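Local coordinates for protein alpha-2,3-sialyltransferase (Campylobacter jejuni, PDB 2P2V) that probably transfers sialic acid from a CMP-activated donor onto an acceptor sugar, this chain being the glycosyltransferase part of a longer membrane protein, at residues I22-N27 / D44-N49; K61-V66 / Y89-I94. All blocks are in the same frame, centred on the assembly; numbering follows the deposited sequence.

Both contacts pair parallel strands of one seven-stranded sheet, and they are adjacent in it: strand 44-48 of contact 1 lies directly beside strand 62-68 of contact 2, with Val45 O 2.9 Å from Lys64 N. Contact 1 joins the first two strands of the chain near its centre; ten of its eleven touching residues are buried. It sets an isoleucine methyl on a phenylalanine face and ends in polar groups that hold the bound donor analogue. Contact 2, whose centre lies about 10 Å from that of contact 1, is only partly buried. It packs isoleucine and valine on one face and charged chains on the other, and a side-chain amide stands in where the strand is interrupted.

Contact 1. Residues I22-N27 / D44-N49. With CSF (cytidine-5'-monophosphate-3-fluoro-N-acetyl-neuraminic acid), chain O.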
# COMPACT_ATOMS: atom_id res chain seq x y z
N ILE A 22 26.56 24.54 -3.73
CA ILE A 22 25.25 24.76 -4.35
C ILE A 22 24.91 26.23 -4.23
O ILE A 22 25.12 26.83 -3.18
CB ILE A 22 24.18 23.78 -3.70
CG1 ILE A 22 22.81 23.90 -4.42
CG2 ILE A 22 24.00 24.03 -2.22
CD1 ILE A 22 22.83 23.40 -5.84
N ILE A 23 24.40 26.83 -5.30
CA ILE A 23 23.88 28.17 -5.27
C ILE A 23 22.38 27.97 -5.28
O ILE A 23 21.88 27.21 -6.12
CB ILE A 23 24.27 28.98 -6.53
CG1 ILE A 23 25.78 28.83 -6.84
CG2 ILE A 23 23.81 30.42 -6.42
CD1 ILE A 23 26.70 29.08 -5.63
N ILE A 24 21.71 28.67 -4.37
CA ILE A 24 20.30 28.57 -4.13
C ILE A 24 19.74 29.97 -4.27
O ILE A 24 20.08 30.88 -3.49
CB ILE A 24 20.00 27.95 -2.75
CG1 ILE A 24 20.54 26.50 -2.70
CG2 ILE A 24 18.49 28.04 -2.46
CD1 ILE A 24 20.33 25.76 -1.38
N ALA A 25 18.90 30.17 -5.29
CA ALA A 25 18.37 31.49 -5.57
C ALA A 25 16.88 31.62 -5.34
O ALA A 25 16.08 30.83 -5.89
CB ALA A 25 18.74 31.90 -6.95
N GLY A 26 16.52 32.60 -4.52
CA GLY A 26 15.14 33.07 -4.44
C GLY A 26 14.91 34.00 -5.61
O GLY A 26 15.77 34.17 -6.49
N ASN A 27 13.73 34.61 -5.64
CA ASN A 27 13.42 35.51 -6.72
C ASN A 27 13.23 36.96 -6.24
O ASN A 27 12.54 37.72 -6.89
CB ASN A 27 12.17 35.01 -7.49
CG ASN A 27 12.38 33.62 -8.08
OD1 ASN A 27 13.39 33.33 -8.73
ND2 ASN A 27 11.42 32.74 -7.82
N ASP A 44 26.54 23.81 -8.53
CA ASP A 44 25.22 23.52 -9.18
C ASP A 44 24.31 24.65 -8.75
O ASP A 44 24.59 25.37 -7.79
CB ASP A 44 24.66 22.16 -8.69
CG ASP A 44 25.42 20.96 -9.27
OD1 ASP A 44 25.97 21.10 -10.35
OD2 ASP A 44 25.50 19.87 -8.65
N VAL A 45 23.16 24.83 -9.42
CA VAL A 45 22.29 25.93 -9.10
C VAL A 45 20.86 25.34 -8.85
O VAL A 45 20.44 24.47 -9.62
CB VAL A 45 22.15 26.83 -10.32
CG1 VAL A 45 21.22 27.92 -10.00
CG2 VAL A 45 23.54 27.44 -10.76
N PHE A 46 20.15 25.85 -7.84
CA PHE A 46 18.73 25.50 -7.62
C PHE A 46 17.93 26.77 -7.82
O PHE A 46 18.32 27.87 -7.36
CB PHE A 46 18.48 25.00 -6.20
CG PHE A 46 18.89 23.55 -5.92
CD1 PHE A 46 19.42 22.72 -6.88
CD2 PHE A 46 18.72 23.07 -4.61
CE1 PHE A 46 19.79 21.39 -6.54
CE2 PHE A 46 19.06 21.77 -4.26
CZ PHE A 46 19.59 20.92 -5.23
N ARG A 47 16.80 26.67 -8.53
CA ARG A 47 15.92 27.82 -8.70
C ARG A 47 14.50 27.38 -8.34
O ARG A 47 14.19 26.18 -8.31
CB ARG A 47 15.91 28.30 -10.16
CG ARG A 47 17.30 28.67 -10.82
CD ARG A 47 17.92 29.84 -10.09
NE ARG A 47 17.16 31.10 -10.08
CZ ARG A 47 17.19 32.01 -11.05
NH1 ARG A 47 17.90 31.81 -12.13
NH2 ARG A 47 16.51 33.14 -10.92
N CYS A 48 13.61 28.34 -8.09
CA CYS A 48 12.29 27.94 -7.68
C CYS A 48 11.25 28.81 -8.38
O CYS A 48 11.59 29.91 -8.87
CB CYS A 48 12.10 28.08 -6.17
SG CYS A 48 12.25 29.73 -5.46
N ASN A 49 10.03 28.30 -8.40
CA ASN A 49 8.87 29.13 -8.71
C ASN A 49 9.05 29.93 -10.01
O ASN A 49 9.39 29.32 -11.02
CB ASN A 49 8.50 29.97 -7.49
CG ASN A 49 8.18 29.10 -6.25
OD1 ASN A 49 7.91 27.91 -6.37
ND2 ASN A 49 8.20 29.71 -5.08
C5A CSF O . 4.12 32.83 -2.36
C4A CSF O . 5.16 33.37 -1.38
C2A CSF O . 6.86 31.64 -2.20
O6A CSF O . 5.85 31.27 -3.17
C6A CSF O . 4.86 32.26 -3.58
C3A CSF O . 6.19 32.30 -1.00
O4A CSF O . 4.50 33.77 -0.19
N5A CSF O . 3.29 33.98 -2.76
C7A CSF O . 3.92 31.57 -4.55
C8A CSF O . 4.69 30.98 -5.73
C9A CSF O . 3.78 30.19 -6.68
O9A CSF O . 4.49 29.73 -7.86
O8A CSF O . 5.40 32.07 -6.41
O7A CSF O . 3.17 30.57 -3.84
C1A CSF O . 7.52 30.38 -1.65
OBA CSF O . 8.23 30.52 -0.62
OAA CSF O . 7.33 29.28 -2.25
O1A CSF O . 7.96 32.44 -2.69
O2A CSF O . 7.60 34.69 -3.64
N1 CSF O . 12.12 35.78 -1.80
C2 CSF O . 12.50 36.66 -0.74
N3 CSF O . 12.16 37.98 -0.78
C4 CSF O . 11.48 38.47 -1.84
C5 CSF O . 11.09 37.63 -2.89
C6 CSF O . 11.43 36.27 -2.85
C3' CSF O . 10.89 32.63 -1.57
C2' CSF O . 11.78 33.52 -0.71
C1' CSF O . 12.51 34.36 -1.76
O4' CSF O . 12.35 33.74 -3.06
C4' CSF O . 11.58 32.54 -2.93
PA CSF O . 8.11 33.33 -4.04
O5' CSF O . 9.72 33.49 -4.20
C5' CSF O . 10.61 32.38 -4.10
O3' CSF O . 10.81 31.32 -1.02
O2' CSF O . 12.72 32.70 0.04
N4 CSF O . 11.14 39.79 -1.90
O2 CSF O . 13.13 36.19 0.25
O3A CSF O . 7.65 32.64 -5.29
C10 CSF O . 1.99 33.74 -3.03
O10 CSF O . 1.47 32.62 -2.96
C11 CSF O . 1.18 34.96 -3.44
F3A CSF O . 5.57 31.30 -0.28
O HOH W 1 15.00 30.98 -8.24
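Over one face of the Phe46 ring, in the parallel, Rossmann-like sheet of the sialyltransferase, lies the terminal methyl of Ile22, with CD1 3.8 Å from the ring centroid and 18° off its normal, a CH-pi contact. Chi1 (-175°) puts Ile22 CG1 anti to the backbone N, and the turn at chi2 then brings CD1 over the ring; the ring of Phe67 also meets Phe46. The guanidinium of Arg47 is approached obliquely by Ala25 CB, 3.6 Å from NE, while its NH2 forms a salt bridge with Glu54.

These residues belong to two adjacent parallel strands, whose axes are 19° apart. The register pairs Ile22 with Asp44, Ile23 with Val45 and Ile24 with Phe46. Ile23 supplies both a donor and an acceptor: its N binds Asp44 O, and its O receives Phe46 N at 2.8 Å. Ala25 N then binds Phe46 O.

Beyond Ala25 the strands part, and a water takes over, giving protons to Ala25 O and Asn27 OD1 and accepting from Arg47 NE and Cys48 N. Four bonds thus grip the water between the two strand ends. Asn27 ND2 reaches Cys48 O at 3.0 Å in a nearly straight bond, with the donor above the carbonyl plane but the oxygen in the plane of the Asn27 amide.

The strand ends form part of the donor pocket, as seen with the bound fluorinated CMP-sialic acid analogue. Asn27 N binds its ribose O4' at 3.1 Å, Cys48 SG lies 3.4 Å from its C5', and Asn49 ND2 bonds both its phosphate O3A and its carboxylate OAA, each at 3.0 Å.

Contact 2. Residues K61-V66 / Y89-I94; sequences KKIKAV and YEIKNI
Lys61-Val66 and Tyr89-Ile94 run parallel in one-to-one register, with bonds Glu90 N to Lys61 O, Ile63 N to Glu90 O at 2.8 Å, Lys92 N to Ile63 O and Val66 N to Asn93 O. The regular pairing breaks at Lys64 and Lys92, whose backbones leave the extended region (phi/psi -71°/-43° at Lys64). There Asn93 bridges the interruption: its ND2 binds Lys64 O at 3.0 Å, the oxygen lying in the amide plane, and also bonds Glu10.

On the Ile63 and Ile91 face, Ile63 CG1 lies anti to the carbonyl carbon, and an extended chi2 (162°) carries CD1 obliquely against the Tyr89 ring, 3.4 Å from Tyr89 CD1, while Lys61 O sits at the ring's edge. The hydroxyl of Tyr89 bonds Glu54. Val66 CG2 rests against Ile91 CG2 and Ile94 CG1, 3.8 Å from each.

Charged chains occupy the other face. Lys62 NZ stays 4.5 Å from Glu90 OE1, beyond a salt bridge. Lys64 and Lys92 touch through their aliphatic parts, CD to CD at 3.9 Å, and Glu10 pairs with Lys64 NZ, which would probably ease the repulsion between the two ammonium groups.

This is the strand pair of a beta-alpha-beta crossover: helix 73-85 connects the strands and packs against Ile91 and Ile94 through Ile84, Phe73 and Ala80, while strands 44-48 and 121-122 flank the pair.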
# COMPACT_ATOMS: atom_id res chain seq x y z
N LYS A 61 22.34 29.28 -17.60
CA LYS A 61 21.26 28.54 -18.27
C LYS A 61 21.08 27.14 -17.70
O LYS A 61 20.05 26.49 -17.96
CB LYS A 61 21.56 28.43 -19.77
CG LYS A 61 21.50 29.75 -20.56
CD LYS A 61 21.71 29.47 -22.07
CE LYS A 61 20.46 28.79 -22.69
NZ LYS A 61 20.60 28.24 -24.10
N LYS A 62 22.10 26.65 -16.96
CA LYS A 62 22.11 25.28 -16.43
C LYS A 62 21.60 25.23 -14.99
O LYS A 62 22.26 25.73 -14.06
CB LYS A 62 23.50 24.64 -16.56
CG LYS A 62 24.09 24.87 -17.96
CD LYS A 62 25.19 23.90 -18.29
CE LYS A 62 25.53 24.02 -19.77
NZ LYS A 62 26.76 23.23 -20.17
N ILE A 63 20.37 24.73 -14.83
CA ILE A 63 19.77 24.52 -13.52
C ILE A 63 19.83 23.04 -13.10
O ILE A 63 19.38 22.13 -13.84
CB ILE A 63 18.29 25.10 -13.46
CG1 ILE A 63 18.27 26.59 -13.81
CG2 ILE A 63 17.79 24.92 -12.04
CD1 ILE A 63 16.86 27.14 -14.21
N LYS A 64 20.43 22.75 -11.94
CA LYS A 64 20.47 21.42 -11.45
C LYS A 64 19.08 20.94 -10.99
O LYS A 64 18.69 19.82 -11.29
CB LYS A 64 21.49 21.25 -10.29
CG LYS A 64 21.69 19.81 -9.82
CD LYS A 64 22.45 18.90 -10.84
CE LYS A 64 22.94 17.61 -10.17
NZ LYS A 64 23.73 16.79 -11.13
N ALA A 65 18.33 21.77 -10.28
CA ALA A 65 16.96 21.33 -9.97
C ALA A 65 16.12 22.58 -9.90
O ALA A 65 16.57 23.61 -9.41
CB ALA A 65 16.86 20.65 -8.67
N VAL A 66 14.86 22.45 -10.29
CA VAL A 66 13.92 23.52 -10.04
C VAL A 66 12.89 23.03 -9.07
O VAL A 66 12.64 21.82 -8.98
CB VAL A 66 13.14 23.97 -11.35
CG1 VAL A 66 14.08 24.68 -12.38
CG2 VAL A 66 12.41 22.79 -12.00
N TYR A 89 16.44 26.97 -20.93
CA TYR A 89 17.27 26.45 -19.85
C TYR A 89 17.47 24.98 -20.02
O TYR A 89 16.69 24.30 -20.71
CB TYR A 89 16.62 26.68 -18.49
CG TYR A 89 16.38 28.12 -18.07
CD1 TYR A 89 17.25 28.77 -17.21
CD2 TYR A 89 15.21 28.80 -18.46
CE1 TYR A 89 17.02 30.07 -16.78
CE2 TYR A 89 14.98 30.07 -18.07
CZ TYR A 89 15.86 30.71 -17.19
OH TYR A 89 15.58 32.00 -16.76
N GLU A 90 18.49 24.48 -19.33
CA GLU A 90 18.72 23.08 -19.16
C GLU A 90 18.35 22.82 -17.70
O GLU A 90 18.88 23.48 -16.78
CB GLU A 90 20.20 22.81 -19.37
CG GLU A 90 20.58 21.37 -19.32
CD GLU A 90 22.08 21.24 -19.43
OE1 GLU A 90 22.60 21.60 -20.52
OE2 GLU A 90 22.70 20.85 -18.40
N ILE A 91 17.43 21.88 -17.50
CA ILE A 91 16.90 21.60 -16.15
C ILE A 91 17.06 20.13 -15.93
O ILE A 91 16.45 19.30 -16.68
CB ILE A 91 15.43 22.01 -16.06
CG1 ILE A 91 15.31 23.52 -16.26
CG2 ILE A 91 14.83 21.56 -14.68
CD1 ILE A 91 13.87 24.06 -16.43
N LYS A 92 17.90 19.75 -14.96
CA LYS A 92 18.17 18.35 -14.72
C LYS A 92 17.18 17.60 -13.85
O LYS A 92 17.08 16.39 -13.96
CB LYS A 92 19.61 18.12 -14.23
CG LYS A 92 20.63 18.47 -15.33
CD LYS A 92 22.02 18.65 -14.70
CE LYS A 92 23.10 18.59 -15.77
NZ LYS A 92 23.09 17.23 -16.38
N ASN A 93 16.44 18.32 -13.01
CA ASN A 93 15.54 17.66 -12.08
C ASN A 93 14.40 18.60 -11.80
O ASN A 93 14.60 19.78 -11.72
CB ASN A 93 16.20 17.44 -10.70
CG ASN A 93 17.31 16.39 -10.73
OD1 ASN A 93 17.03 15.24 -10.53
ND2 ASN A 93 18.57 16.82 -10.94
N ILE A 94 13.24 18.05 -11.51
CA ILE A 94 12.09 18.93 -11.19
C ILE A 94 11.44 18.43 -9.92
O ILE A 94 10.98 17.30 -9.88
CB ILE A 94 10.99 18.91 -12.32
CG1 ILE A 94 11.56 19.43 -13.63
CG2 ILE A 94 9.82 19.79 -11.84
CD1 ILE A 94 10.58 19.27 -14.87
O HOH W 2 21.48 21.71 -16.14